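Local coordinates for protein LP04448p (Drosophila melanogaster, PDB 4QMH) that probably drives microtubule polymerization as a member of the XMAP215 family, using a structurally diverse array of TOG domains, of which this is the fourth, at residues I45-I51 with Q83-M88; V96-P101 with F134-I140; L163-P168 with G204-H208. One frame throughout, in Å; residues are numbered along the deposited sequence.

How the interactions relate
From the N terminus the three contacts follow one another in series, with no nesting or crossing. Interaction 1 brings the end of helix 31-48 and the residues after it against the end of helix 71-88, enclosing helix 58-66. Interaction 2 starts on the next helix, 96-106, and closes round helix 112-129 by meeting the loop and first turn of helix 139-145. Interaction 3 sets the loop after helix 149-162 beside helix 192-209, spanning helix 173-186. Each thus joins neighbouring helical repeats of a HEAT-type array. Interactions 1 and 2 stay about 5 Å apart at their nearest atoms, whereas 2 and 3 touch through F135, whose CE2 is 3.6 Å from L166 CD1.

Interaction 1. Residues I45-I51 with Q83-M88; sequences ISEARLI and QLATAM
Helix 31-48 runs out at A48, and R49 takes positive phi (69°) before L50 and I51 continue in extended conformation alongside the last turns of helix 71-88. The two segments converge: CA atoms are 7.0 Å apart at I45-L84 and 4.4 Å at L50-A87, widening slightly to 5.2 Å at I51-M88. A87 is the small bump of the interface. The methyl A87 CB enters a hollow lined by I45 CG2 (3.8 Å), I51 CG1 (3.9 Å) and the carbonyl R49 O (3.2 Å). Such interlocking of successive helical hairpins is characteristic of the HEAT repeats that build a TOG domain. I51 (chi1 p, chi2 t) extends CD1 to 3.7 Å from both L84 CD1 and M88 CE, while I45 (m, t) brings CD1 to 3.9 Å from L84 CD1. Q83, extended in t, t, lays its amide against I45, with NE2 3.4 Å from I45 CB; this NE2 hydrogen-bonds to Q42 O. The extended residues after the helix are joined to helix 71-88 by one backbone hydrogen bond, in which I51 N donates to A87 O (2.9 Å, 169°), and water 1 donates to both I51 O (2.8 Å) and M88 O (2.7 Å).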
loop_
_atom_site.group_PDB
_atom_site.type_symbol
_atom_site.label_atom_id
_atom_site.label_comp_id
_atom_site.label_asym_id
_atom_site.label_seq_id
_atom_site.Cartn_x
_atom_site.Cartn_y
_atom_site.Cartn_z
ATOM N N ILE A 45 -20.840 -0.037 -9.813
ATOM C CA ILE A 45 -20.358 1.000 -8.907
ATOM C C ILE A 45 -20.807 2.397 -9.353
ATOM O O ILE A 45 -21.295 3.185 -8.540
ATOM C CB ILE A 45 -18.815 0.949 -8.735
ATOM C CG1 ILE A 45 -18.397 -0.420 -8.196
ATOM C CG2 ILE A 45 -18.366 2.075 -7.806
ATOM C CD1 ILE A 45 -16.924 -0.727 -8.376
ATOM N N SER A 46 -20.650 2.706 -10.640
ATOM C CA SER A 46 -21.053 4.006 -11.169
ATOM C C SER A 46 -22.531 4.302 -10.940
ATOM O O SER A 46 -22.910 5.425 -10.589
ATOM C CB SER A 46 -20.760 4.081 -12.672
ATOM O OG SER A 46 -19.373 4.255 -12.893
ATOM N N GLU A 47 -23.369 3.297 -11.157
ATOM C CA GLU A 47 -24.814 3.485 -11.045
ATOM C C GLU A 47 -25.212 3.730 -9.587
ATOM O O GLU A 47 -26.106 4.530 -9.308
ATOM C CB GLU A 47 -25.554 2.264 -11.602
ATOM C CG GLU A 47 -27.080 2.315 -11.435
ATOM C CD GLU A 47 -27.746 3.446 -12.217
ATOM O OE1 GLU A 47 -27.050 4.163 -12.970
ATOM O OE2 GLU A 47 -28.979 3.614 -12.079
ATOM N N ALA A 48 -24.551 3.045 -8.657
ATOM C CA ALA A 48 -24.824 3.251 -7.237
ATOM C C ALA A 48 -24.285 4.593 -6.715
ATOM O O ALA A 48 -24.922 5.257 -5.885
ATOM C CB ALA A 48 -24.269 2.085 -6.417
ATOM N N ARG A 49 -23.118 4.974 -7.231
ATOM C CA ARG A 49 -22.370 6.179 -6.846
ATOM C C ARG A 49 -21.772 6.118 -5.438
ATOM O O ARG A 49 -20.555 6.191 -5.282
ATOM C CB ARG A 49 -23.158 7.476 -7.036
ATOM C CG ARG A 49 -22.280 8.700 -6.780
ATOM C CD ARG A 49 -23.016 9.998 -7.035
ATOM N NE ARG A 49 -22.188 11.143 -6.691
ATOM C CZ ARG A 49 -22.641 12.389 -6.609
ATOM N NH1 ARG A 49 -23.923 12.643 -6.848
ATOM N NH2 ARG A 49 -21.814 13.379 -6.281
ATOM N N LEU A 50 -22.627 6.020 -4.427
ATOM C CA LEU A 50 -22.157 5.879 -3.047
ATOM C C LEU A 50 -22.641 4.555 -2.495
ATOM O O LEU A 50 -23.819 4.226 -2.607
ATOM C CB LEU A 50 -22.646 7.030 -2.165
ATOM C CG LEU A 50 -22.263 8.453 -2.573
ATOM C CD1 LEU A 50 -22.771 9.432 -1.518
ATOM C CD2 LEU A 50 -20.757 8.613 -2.801
ATOM N N ILE A 51 -21.724 3.788 -1.907
ATOM C CA ILE A 51 -22.029 2.416 -1.498
ATOM C C ILE A 51 -21.643 2.119 -0.048
ATOM O O ILE A 51 -20.823 2.815 0.546
ATOM C CB ILE A 51 -21.366 1.369 -2.436
ATOM C CG1 ILE A 51 -19.834 1.414 -2.321
ATOM C CG2 ILE A 51 -21.789 1.587 -3.896
ATOM C CD1 ILE A 51 -19.120 0.436 -3.219
ATOM N N GLN A 83 -12.101 3.890 -8.005
ATOM C CA GLN A 83 -13.536 4.154 -8.096
ATOM C C GLN A 83 -14.254 3.620 -6.849
ATOM O O GLN A 83 -15.144 4.274 -6.293
ATOM C CB GLN A 83 -14.088 3.513 -9.372
ATOM C CG GLN A 83 -15.589 3.598 -9.560
ATOM C CD GLN A 83 -16.075 2.774 -10.745
ATOM O OE1 GLN A 83 -15.325 1.984 -11.326
ATOM N NE2 GLN A 83 -17.332 2.960 -11.112
ATOM N N LEU A 84 -13.854 2.436 -6.400
ATOM C CA LEU A 84 -14.477 1.828 -5.238
ATOM C C LEU A 84 -14.212 2.671 -3.991
ATOM O O LEU A 84 -15.100 2.878 -3.152
ATOM C CB LEU A 84 -13.956 0.391 -5.053
ATOM C CG LEU A 84 -14.694 -0.517 -4.070
ATOM C CD1 LEU A 84 -16.039 -0.991 -4.633
ATOM C CD2 LEU A 84 -13.822 -1.713 -3.728
ATOM N N ALA A 85 -12.988 3.176 -3.865
ATOM C CA ALA A 85 -12.642 3.989 -2.703
ATOM C C ALA A 85 -13.534 5.219 -2.636
ATOM O O ALA A 85 -14.078 5.555 -1.585
ATOM C CB ALA A 85 -11.181 4.408 -2.760
ATOM N N THR A 86 -13.670 5.889 -3.772
ATOM C CA THR A 86 -14.480 7.096 -3.842
ATOM C C THR A 86 -15.929 6.793 -3.460
ATOM O O THR A 86 -16.548 7.540 -2.707
ATOM C CB THR A 86 -14.403 7.720 -5.245
ATOM O OG1 THR A 86 -13.050 8.139 -5.499
ATOM C CG2 THR A 86 -15.349 8.921 -5.354
ATOM N N ALA A 87 -16.456 5.689 -3.975
ATOM C CA ALA A 87 -17.840 5.300 -3.697
ATOM C C ALA A 87 -18.071 4.915 -2.234
ATOM O O ALA A 87 -19.159 5.104 -1.686
ATOM C CB ALA A 87 -18.255 4.134 -4.630
ATOM N N MET A 88 -17.040 4.377 -1.593
ATOM C CA MET A 88 -17.196 3.781 -0.262
ATOM C C MET A 88 -16.837 4.745 0.866
ATOM O O MET A 88 -17.277 4.568 2.006
ATOM C CB MET A 88 -16.328 2.525 -0.171
ATOM C CG MET A 88 -16.891 1.440 0.696
ATOM S SD MET A 88 -15.877 -0.044 0.573
ATOM C CE MET A 88 -16.619 -0.914 -0.796
HETATM O O HOH W 1 -19.197 2.803 2.847
#

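Interaction 2. Residues V96-P101 with F134-I140; sequences VRNLFP and FFESEMI
F100, M139 and F134 contribute most of the buried surface. F100 projects from helix 96-106 with chi1 t and meets F134 (chi1 m), which lies in a 3-10 turn, in a face-to-face stack: centroids 4.2 Å apart, planes inclined by 28°, F100 CD1 3.5 Å from F134 CD1. V96, one turn before F100, sets CG1 3.7 Å from F134 CD1. Past F134 the chain turns through S137 and E138, both with positive phi, and E138 takes the N-cap position of helix 139-145. M139 begins that helix, its CA 6.2 Å from the CA of P101. In the m, t, m rotamer its side chain is a knob in the hole formed by V96, R97, F100 and P101. M139 SD is 3.8 Å from P101 CG, M139 CE is 3.6 Å from F100 CD2, and the sulfur lies 5.2 Å from the F100 ring centroid at the ring edge, a Met-aromatic contact. I140 CG1 adjoins F100 CE2 at 3.9 Å. The pair joins successive repeats of the HEAT-type TOG fold, and I122 of helix 112-129 touches both rings. With aromatic, aliphatic and sulfur groups making up its centre, the contact draws its cohesion mainly from dispersion and from the exclusion of water.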
loop_
_atom_site.group_PDB
_atom_site.type_symbol
_atom_site.label_atom_id
_atom_site.label_comp_id
_atom_site.label_asym_id
_atom_site.label_seq_id
_atom_site.Cartn_x
_atom_site.Cartn_y
_atom_site.Cartn_z
ATOM N N VAL A 96 -8.696 -2.913 3.097
ATOM C CA VAL A 96 -7.267 -2.644 2.959
ATOM C C VAL A 96 -6.427 -3.926 3.023
ATOM O O VAL A 96 -5.507 -4.128 2.223
ATOM C CB VAL A 96 -6.804 -1.604 4.016
ATOM C CG1 VAL A 96 -5.292 -1.652 4.205
ATOM C CG2 VAL A 96 -7.266 -0.218 3.609
ATOM N N ARG A 97 -6.758 -4.816 3.952
ATOM C CA ARG A 97 -6.017 -6.070 4.058
ATOM C C ARG A 97 -6.029 -6.894 2.760
ATOM O O ARG A 97 -5.039 -7.548 2.419
ATOM C CB ARG A 97 -6.547 -6.883 5.235
ATOM C CG ARG A 97 -5.812 -8.158 5.496
ATOM C CD ARG A 97 -6.362 -8.823 6.745
ATOM N NE ARG A 97 -5.755 -10.127 6.935
ATOM C CZ ARG A 97 -4.606 -10.316 7.562
ATOM N NH1 ARG A 97 -3.949 -9.273 8.063
ATOM N NH2 ARG A 97 -4.120 -11.543 7.688
ATOM N N ASN A 98 -7.141 -6.858 2.025
ATOM C CA ASN A 98 -7.206 -7.552 0.741
ATOM C C ASN A 98 -6.471 -6.830 -0.385
ATOM O O ASN A 98 -5.771 -7.456 -1.181
ATOM C CB ASN A 98 -8.661 -7.812 0.329
ATOM C CG ASN A 98 -9.251 -9.049 0.994
ATOM O OD1 ASN A 98 -8.808 -10.176 0.751
ATOM N ND2 ASN A 98 -10.264 -8.843 1.819
ATOM N N LEU A 99 -6.619 -5.510 -0.447
ATOM C CA LEU A 99 -6.226 -4.767 -1.641
ATOM C C LEU A 99 -4.854 -4.119 -1.557
ATOM O O LEU A 99 -4.175 -3.990 -2.566
ATOM C CB LEU A 99 -7.254 -3.687 -1.966
ATOM C CG LEU A 99 -8.664 -4.240 -2.154
ATOM C CD1 LEU A 99 -9.643 -3.090 -2.367
ATOM C CD2 LEU A 99 -8.702 -5.222 -3.319
ATOM N N PHE A 100 -4.462 -3.692 -0.362
ATOM C CA PHE A 100 -3.190 -2.991 -0.194
ATOM C C PHE A 100 -1.965 -3.813 -0.651
ATOM O O PHE A 100 -1.084 -3.271 -1.308
ATOM C CB PHE A 100 -3.059 -2.515 1.265
ATOM C CG PHE A 100 -1.847 -1.664 1.551
ATOM C CD1 PHE A 100 -1.522 -0.576 0.752
ATOM C CD2 PHE A 100 -1.074 -1.910 2.683
ATOM C CE1 PHE A 100 -0.430 0.230 1.051
ATOM C CE2 PHE A 100 0.026 -1.113 2.978
ATOM C CZ PHE A 100 0.343 -0.040 2.161
ATOM N N PRO A 101 -1.901 -5.113 -0.309
ATOM C CA PRO A 101 -0.758 -5.881 -0.826
ATOM C C PRO A 101 -0.650 -5.816 -2.349
ATOM O O PRO A 101 0.468 -5.750 -2.886
ATOM C CB PRO A 101 -1.062 -7.303 -0.367
ATOM C CG PRO A 101 -1.817 -7.093 0.944
ATOM C CD PRO A 101 -2.702 -5.894 0.654
ATOM N N PHE A 134 -2.817 0.605 6.890
ATOM C CA PHE A 134 -1.657 0.217 6.067
ATOM C C PHE A 134 -0.517 -0.322 6.926
ATOM O O PHE A 134 0.361 -1.043 6.440
ATOM C CB PHE A 134 -1.108 1.407 5.273
ATOM C CG PHE A 134 -2.044 1.938 4.219
ATOM C CD1 PHE A 134 -2.896 1.096 3.531
ATOM C CD2 PHE A 134 -2.048 3.289 3.911
ATOM C CE1 PHE A 134 -3.748 1.602 2.558
ATOM C CE2 PHE A 134 -2.894 3.803 2.934
ATOM C CZ PHE A 134 -3.745 2.959 2.264
ATOM N N PHE A 135 -0.503 0.077 8.194
ATOM C CA PHE A 135 0.612 -0.215 9.096
ATOM C C PHE A 135 0.273 -1.365 10.036
ATOM O O PHE A 135 0.325 -1.238 11.259
ATOM C CB PHE A 135 1.021 1.062 9.841
ATOM C CG PHE A 135 1.553 2.121 8.925
ATOM C CD1 PHE A 135 2.873 2.078 8.499
ATOM C CD2 PHE A 135 0.733 3.129 8.446
ATOM C CE1 PHE A 135 3.375 3.051 7.627
ATOM C CE2 PHE A 135 1.220 4.088 7.563
ATOM C CZ PHE A 135 2.552 4.048 7.157
ATOM N N GLU A 136 -0.064 -2.493 9.419
ATOM C CA GLU A 136 -0.478 -3.697 10.110
ATOM C C GLU A 136 -0.004 -4.914 9.335
ATOM O O GLU A 136 0.125 -4.875 8.108
ATOM C CB GLU A 136 -2.005 -3.753 10.233
ATOM C CG GLU A 136 -2.593 -2.592 11.029
ATOM C CD GLU A 136 -3.930 -2.939 11.677
ATOM O OE1 GLU A 136 -4.342 -4.108 11.591
ATOM O OE2 GLU A 136 -4.559 -2.044 12.276
ATOM N N SER A 137 0.263 -5.986 10.073
ATOM C CA SER A 137 0.493 -7.309 9.508
ATOM C C SER A 137 1.704 -7.414 8.598
ATOM O O SER A 137 1.807 -8.350 7.810
ATOM C CB SER A 137 -0.767 -7.789 8.785
ATOM O OG SER A 137 -1.857 -7.829 9.688
ATOM N N GLU A 138 2.618 -6.455 8.735
ATOM C CA GLU A 138 3.866 -6.424 7.976
ATOM C C GLU A 138 3.663 -6.405 6.469
ATOM O O GLU A 138 4.487 -6.917 5.727
ATOM C CB GLU A 138 4.797 -7.572 8.384
ATOM C CG GLU A 138 5.243 -7.458 9.854
ATOM C CD GLU A 138 6.264 -8.515 10.285
ATOM O OE1 GLU A 138 6.814 -9.237 9.428
ATOM O OE2 GLU A 138 6.523 -8.624 11.505
ATOM N N MET A 139 2.577 -5.800 6.012
ATOM C CA MET A 139 2.363 -5.682 4.566
ATOM C C MET A 139 3.474 -4.889 3.895
ATOM O O MET A 139 3.995 -5.282 2.850
ATOM C CB MET A 139 0.999 -5.066 4.265
ATOM C CG MET A 139 -0.144 -6.000 4.625
ATOM S SD MET A 139 -1.788 -5.304 4.339
ATOM C CE MET A 139 -1.852 -4.009 5.565
ATOM N N ILE A 140 3.840 -3.773 4.507
ATOM C CA ILE A 140 4.909 -2.940 3.959
ATOM C C ILE A 140 6.272 -3.657 4.028
ATOM O O ILE A 140 7.005 -3.723 3.034
ATOM C CB ILE A 140 4.908 -1.558 4.643
ATOM C CG1 ILE A 140 3.689 -0.751 4.170
ATOM C CG2 ILE A 140 6.193 -0.795 4.362
ATOM C CD1 ILE A 140 3.385 0.466 5.042
#

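Interaction 3. Residues L163-P168 with G204-H208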
loop_
_atom_site.group_PDB
_atom_site.type_symbol
_atom_site.label_atom_id
_atom_site.label_comp_id
_atom_site.label_asym_id
_atom_site.label_seq_id
_atom_site.Cartn_x
_atom_site.Cartn_y
_atom_site.Cartn_z
ATOM N N LEU A 163 5.107 9.223 6.676
ATOM C CA LEU A 163 5.315 8.993 8.113
ATOM C C LEU A 163 5.474 10.271 8.950
ATOM O O LEU A 163 4.947 10.345 10.058
ATOM C CB LEU A 163 6.502 8.065 8.369
ATOM C CG LEU A 163 6.271 6.588 8.071
ATOM C CD1 LEU A 163 7.586 5.821 8.219
ATOM C CD2 LEU A 163 5.205 6.027 9.001
ATOM N N PRO A 164 6.213 11.268 8.444
ATOM C CA PRO A 164 6.379 12.439 9.316
ATOM C C PRO A 164 5.062 13.176 9.613
ATOM O O PRO A 164 4.972 13.876 10.627
ATOM C CB PRO A 164 7.346 13.332 8.523
ATOM C CG PRO A 164 8.123 12.369 7.666
ATOM C CD PRO A 164 7.099 11.323 7.267
ATOM N N GLY A 165 4.049 13.003 8.765
ATOM C CA GLY A 165 2.795 13.718 8.939
ATOM C C GLY A 165 1.682 12.917 9.590
ATOM O O GLY A 165 0.560 13.406 9.746
ATOM N N LEU A 166 1.990 11.682 9.965
ATOM C CA LEU A 166 1.020 10.809 10.616
ATOM C C LEU A 166 1.213 10.864 12.123
ATOM O O LEU A 166 2.333 10.723 12.616
ATOM C CB LEU A 166 1.180 9.363 10.122
ATOM C CG LEU A 166 0.752 9.077 8.679
ATOM C CD1 LEU A 166 1.046 7.639 8.280
ATOM C CD2 LEU A 166 -0.726 9.404 8.479
ATOM N N PRO A 167 0.119 11.081 12.865
ATOM C CA PRO A 167 0.200 11.087 14.327
ATOM C C PRO A 167 0.503 9.682 14.825
ATOM O O PRO A 167 0.137 8.715 14.159
ATOM C CB PRO A 167 -1.207 11.514 14.755
ATOM C CG PRO A 167 -2.085 11.079 13.639
ATOM C CD PRO A 167 -1.261 11.239 12.379
ATOM N N PRO A 168 1.169 9.569 15.982
ATOM C CA PRO A 168 1.546 8.248 16.500
ATOM C C PRO A 168 0.369 7.287 16.655
ATOM O O PRO A 168 0.561 6.093 16.480
ATOM C CB PRO A 168 2.187 8.563 17.859
ATOM C CG PRO A 168 1.775 9.976 18.180
ATOM C CD PRO A 168 1.630 10.660 16.857
ATOM N N GLY A 204 11.476 9.936 9.134
ATOM C CA GLY A 204 10.110 9.484 9.313
ATOM C C GLY A 204 9.975 8.288 10.238
ATOM O O GLY A 204 9.090 8.259 11.081
ATOM N N ILE A 205 10.822 7.275 10.051
ATOM C CA ILE A 205 10.843 6.116 10.939
ATOM C C ILE A 205 11.164 6.550 12.364
ATOM O O ILE A 205 10.495 6.150 13.318
ATOM C CB ILE A 205 11.892 5.066 10.475
ATOM C CG1 ILE A 205 11.582 4.583 9.046
ATOM C CG2 ILE A 205 11.988 3.907 11.470
ATOM C CD1 ILE A 205 10.463 3.579 8.952
ATOM N N MET A 206 12.182 7.389 12.516
ATOM C CA MET A 206 12.586 7.821 13.852
ATOM C C MET A 206 11.525 8.652 14.568
ATOM O O MET A 206 11.447 8.629 15.792
ATOM C CB MET A 206 13.890 8.606 13.780
ATOM C CG MET A 206 14.560 8.774 15.135
ATOM S SD MET A 206 16.113 9.655 15.003
ATOM C CE MET A 206 17.133 8.390 14.252
ATOM N N ILE A 207 10.724 9.401 13.814
ATOM C CA ILE A 207 9.650 10.181 14.421
ATOM C C ILE A 207 8.703 9.263 15.198
ATOM O O ILE A 207 8.153 9.655 16.234
ATOM C CB ILE A 207 8.886 11.005 13.365
ATOM C CG1 ILE A 207 9.687 12.256 13.013
ATOM C CG2 ILE A 207 7.479 11.359 13.848
ATOM C CD1 ILE A 207 9.170 12.982 11.792
ATOM N N HIS A 208 8.550 8.031 14.725
ATOM C CA HIS A 208 7.674 7.065 15.385
ATOM C C HIS A 208 8.359 6.143 16.394
ATOM O O HIS A 208 7.746 5.747 17.381
ATOM C CB HIS A 208 6.899 6.257 14.335
ATOM C CG HIS A 208 5.937 7.090 13.555
ATOM N ND1 HIS A 208 4.627 7.270 13.945
ATOM C CD2 HIS A 208 6.106 7.847 12.444
ATOM C CE1 HIS A 208 4.025 8.083 13.097
ATOM N NE2 HIS A 208 4.898 8.440 12.171
HETATM O O HOH W 2 3.815 5.662 16.195
#
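One direct hydrogen bond joins the segments. H208, near the end of helix 192-209, has its imidazole chi1 in m and chi2 at -91°, and NE2 donates to L163 O at 2.8 Å with an angle of 161°. L163 O also accepts L166 N at 3.2 Å, so one oxygen serves both the turn and the histidine. The opposite ring nitrogen, H208 ND1, is hydrogen-bonded to water 2 at 2.9 Å, and the water also lies 3.3 Å from P168 O, a long contact that may be a hydrogen bond. Loop 163-168 bends round the edge of the imidazole: L166 O is 3.2 Å from H208 CE1, and P168 CA is 4.1 Å from H208 ND1. In the HEAT-type fold this loop connects one repeat (139-145/149-162) to the next (173-186/192-209), and here it is set against the second helix, 192-209, of that following repeat. The contact therefore joins successive repeats at the inter-repeat edge, away from the short intra-repeat turns that in TOG domains form the tubulin-binding edge. The apolar packing lies toward the start of the loop. L163 CD1 meets I205 CD1 at 3.7 Å, with I176 of helix 173-186 touching both side chains, and P164 CB lies 3.8 Å from I207 CD1. Between these pairs the backbone comes in closest at P164 and G204, whose CA atoms are 4.8 Å apart, and P164 CG rests 3.9 Å from G204 CA. A beta-carbon at G204 would fall 3.2 Å from L163 CB and 3.3 Å from P164 CD, tight against both.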